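Local coordinates for glycoprotein (Chandipura virus, PDB 5MDM) that probably attaches the virus to host receptors and, after uptake into the acidic endosome, changes conformation to fuse the viral and endosomal membranes, at residues L58-K63 with N163-I168. Sequence-based numbering, arbitrary orientation.
Sequences LCHAAK and NSSVWI
Cys59 and Val166 form an antiparallel hydrogen-bonded pair, Cys59 N to Val166 O and Val166 N to Cys59 O both at 2.9 Å, flanked by the non-hydrogen-bonded pairs Leu58–Trp167 and His60–Ser165, the short strands running at 150°. Just before strand 165-168 begins, loop residue Ser164 accepts one more bond, from Ala61 N to Ser164 O (3.1 Å).

The ladder exemplifies how two faces of one strand pair can differ. Leu58, His60, Ser165 and Trp167 share one face. Ser165 OG lies at the imidazole edge, 3.3 Å from His60 CB. With His60 CG anti to the backbone N (chi1 166°), ND1 meets Ser164 OG, accepting a weak hydrogen bond that protonation of ND1 would probably disrupt; His60 is probably a pH sensor of the pre-fusion form. Leu58 CD2 approaches the indole edge at Trp167 CD1 (4.4 Å). On the other face, Cys59 CB packs against Val166 CG2 (3.8 Å); Ile168 CG1 comes more loosely near Cys59 CB.

The contact joins strand 165-169 to the fusion-domain sheet. Strand 120-131 makes backbone hydrogen bonds at Leu58, His60 and Ala62; strand 77-85 does so at Ala61 and Lys63, where the pairing with 163-168 ends. Trp167 NE1 hydrogen-bonds to His132 O, and helix 89-101 contributes Cys92, disulfide-linked to Cys59, and touches Ile168 through Leu96.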
ATOM      1  N   LEU A  58      -6.404   8.304  31.720  1.00127.23           N
ATOM      2  CA  LEU A  58      -6.197   7.748  33.043  1.00125.41           C
ATOM      3  C   LEU A  58      -6.443   8.851  34.056  1.00124.64           C
ATOM      4  O   LEU A  58      -5.718   9.850  34.099  1.00126.96           O
ATOM      5  CB  LEU A  58      -4.790   7.167  33.184  1.00123.82           C
ATOM      6  CG  LEU A  58      -4.602   5.750  32.633  1.00115.83           C
ATOM      7  CD1 LEU A  58      -3.131   5.368  32.612  1.00111.89           C
ATOM      8  CD2 LEU A  58      -5.405   4.747  33.451  1.00109.62           C
ATOM      9  N   CYS A  59      -7.502   8.674  34.837  1.00125.54           N
ATOM     10  CA  CYS A  59      -7.867   9.608  35.887  1.00140.08           C
ATOM     11  C   CYS A  59      -7.214   9.165  37.196  1.00149.41           C
ATOM     12  O   CYS A  59      -7.653   8.197  37.825  1.00150.82           O
ATOM     13  CB  CYS A  59      -9.392   9.658  36.028  1.00140.98           C
ATOM     14  SG  CYS A  59     -10.037  10.926  37.149  1.00230.60           S
ATOM     15  N   HIS A  60      -6.149   9.860  37.583  1.00151.27           N
ATOM     16  CA  HIS A  60      -5.443   9.568  38.827  1.00154.14           C
ATOM     17  C   HIS A  60      -5.929  10.477  39.948  1.00156.45           C
ATOM     18  O   HIS A  60      -6.128  11.667  39.744  1.00157.45           O
ATOM     19  CB  HIS A  60      -3.936   9.752  38.645  1.00156.31           C
ATOM     20  CG  HIS A  60      -3.178   9.806  39.935  1.00164.67           C
ATOM     21  ND1 HIS A  60      -2.719   8.676  40.578  1.00165.70           N
ATOM     22  CD2 HIS A  60      -2.809  10.854  40.709  1.00170.00           C
ATOM     23  CE1 HIS A  60      -2.094   9.027  41.688  1.00169.25           C
ATOM     24  NE2 HIS A  60      -2.137  10.343  41.792  1.00170.45           N
ATOM     25  N   ALA A  61      -6.113   9.915  41.137  1.00157.25           N
ATOM     26  CA  ALA A  61      -6.540  10.707  42.282  1.00159.25           C
ATOM     27  C   ALA A  61      -5.618  10.487  43.470  1.00162.48           C
ATOM     28  O   ALA A  61      -5.310   9.348  43.825  1.00163.49           O
ATOM     29  CB  ALA A  61      -7.972  10.373  42.658  1.00160.10           C
ATOM     30  N   ALA A  62      -5.177  11.581  44.080  1.00164.72           N
ATOM     31  CA  ALA A  62      -4.328  11.495  45.262  1.00157.61           C
ATOM     32  C   ALA A  62      -4.470  12.736  46.126  1.00150.09           C
ATOM     33  O   ALA A  62      -4.369  13.857  45.634  1.00152.22           O
ATOM     34  CB  ALA A  62      -2.872  11.294  44.864  1.00155.46           C
ATOM     35  N   LYS A  63      -4.709  12.531  47.417  1.00145.06           N
ATOM     36  CA  LYS A  63      -4.749  13.636  48.366  1.00135.39           C
ATOM     37  C   LYS A  63      -3.336  14.080  48.733  1.00131.97           C
ATOM     38  O   LYS A  63      -2.518  13.276  49.166  1.00121.87           O
ATOM     39  CB  LYS A  63      -5.545  13.248  49.619  1.00122.33           C
ATOM     40  CG  LYS A  63      -7.051  13.205  49.385  1.00121.38           C
ATOM     41  CD  LYS A  63      -7.832  12.812  50.631  1.00121.00           C
ATOM     42  CE  LYS A  63      -7.598  11.358  51.004  1.00124.42           C
ATOM     43  NZ  LYS A  63      -8.467  10.935  52.138  1.00125.84           N
ATOM     44  N   ASN A 163      -4.583   1.248  42.372  1.00180.81           N
ATOM     45  CA  ASN A 163      -5.630   1.798  43.227  1.00181.20           C
ATOM     46  C   ASN A 163      -5.911   3.270  42.936  1.00174.50           C
ATOM     47  O   ASN A 163      -7.042   3.736  43.064  1.00170.45           O
ATOM     48  CB  ASN A 163      -5.250   1.629  44.700  1.00188.43           C
ATOM     49  CG  ASN A 163      -4.900   0.195  45.054  1.00193.16           C
ATOM     50  OD1 ASN A 163      -4.675  -0.636  44.174  1.00196.11           O
ATOM     51  ND2 ASN A 163      -4.847  -0.101  46.349  1.00192.21           N
ATOM     52  N   SER A 164      -4.871   3.989  42.528  1.00173.32           N
ATOM     53  CA  SER A 164      -4.955   5.433  42.340  1.00169.90           C
ATOM     54  C   SER A 164      -5.724   5.861  41.089  1.00167.36           C
ATOM     55  O   SER A 164      -6.429   6.870  41.107  1.00167.56           O
ATOM     56  CB  SER A 164      -3.549   6.043  42.321  1.00164.09           C
ATOM     57  OG  SER A 164      -2.745   5.462  41.309  1.00154.01           O
ATOM     58  N   SER A 165      -5.592   5.099  40.007  1.00161.95           N
ATOM     59  CA  SER A 165      -6.125   5.527  38.715  1.00151.61           C
ATOM     60  C   SER A 165      -7.292   4.694  38.190  1.00145.71           C
ATOM     61  O   SER A 165      -7.396   3.499  38.468  1.00147.23           O
ATOM     62  CB  SER A 165      -5.011   5.553  37.662  1.00148.25           C
ATOM     63  OG  SER A 165      -4.062   6.565  37.942  1.00150.50           O
ATOM     64  N   VAL A 166      -8.170   5.346  37.432  1.00139.86           N
ATOM     65  CA  VAL A 166      -9.189   4.648  36.650  1.00131.33           C
ATOM     66  C   VAL A 166      -9.079   5.083  35.188  1.00136.59           C
ATOM     67  O   VAL A 166      -8.202   5.871  34.837  1.00138.59           O
ATOM     68  CB  VAL A 166     -10.622   4.917  37.163  1.00114.43           C
ATOM     69  CG1 VAL A 166     -10.756   4.505  38.621  1.00116.64           C
ATOM     70  CG2 VAL A 166     -11.001   6.374  36.965  1.00103.95           C
ATOM     71  N   TRP A 167      -9.961   4.571  34.336  1.00134.93           N
ATOM     72  CA  TRP A 167      -9.921   4.915  32.916  1.00127.36           C
ATOM     73  C   TRP A 167     -11.263   5.414  32.390  1.00127.77           C
ATOM     74  O   TRP A 167     -12.300   4.776  32.581  1.00128.09           O
ATOM     75  CB  TRP A 167      -9.448   3.727  32.082  1.00119.20           C
ATOM     76  CG  TRP A 167      -9.270   4.059  30.633  1.00121.28           C
ATOM     77  CD1 TRP A 167      -8.176   4.632  30.053  1.00125.58           C
ATOM     78  CD2 TRP A 167     -10.213   3.836  29.576  1.00122.74           C
ATOM     79  NE1 TRP A 167      -8.378   4.780  28.701  1.00125.20           N
ATOM     80  CE2 TRP A 167      -9.621   4.300  28.383  1.00120.97           C
ATOM     81  CE3 TRP A 167     -11.499   3.288  29.522  1.00120.55           C
ATOM     82  CZ2 TRP A 167     -10.270   4.234  27.153  1.00113.54           C
ATOM     83  CZ3 TRP A 167     -12.140   3.224  28.300  1.00112.84           C
ATOM     84  CH2 TRP A 167     -11.525   3.693  27.134  1.00113.31           C
ATOM     85  N   ILE A 168     -11.232   6.561  31.721  1.00124.19           N
ATOM     86  CA  ILE A 168     -12.428   7.132  31.123  1.00122.25           C
ATOM     87  C   ILE A 168     -12.246   7.215  29.614  1.00128.04           C
ATOM     88  O   ILE A 168     -11.247   7.748  29.142  1.00132.51           O
ATOM     89  CB  ILE A 168     -12.696   8.549  31.653  1.00117.47           C
ATOM     90  CG1 ILE A 168     -12.456   8.611  33.158  1.00128.54           C
ATOM     91  CG2 ILE A 168     -14.113   8.983  31.317  1.00109.23           C
ATOM     92  CD1 ILE A 168     -13.372   7.711  33.951  1.00135.03           C
TER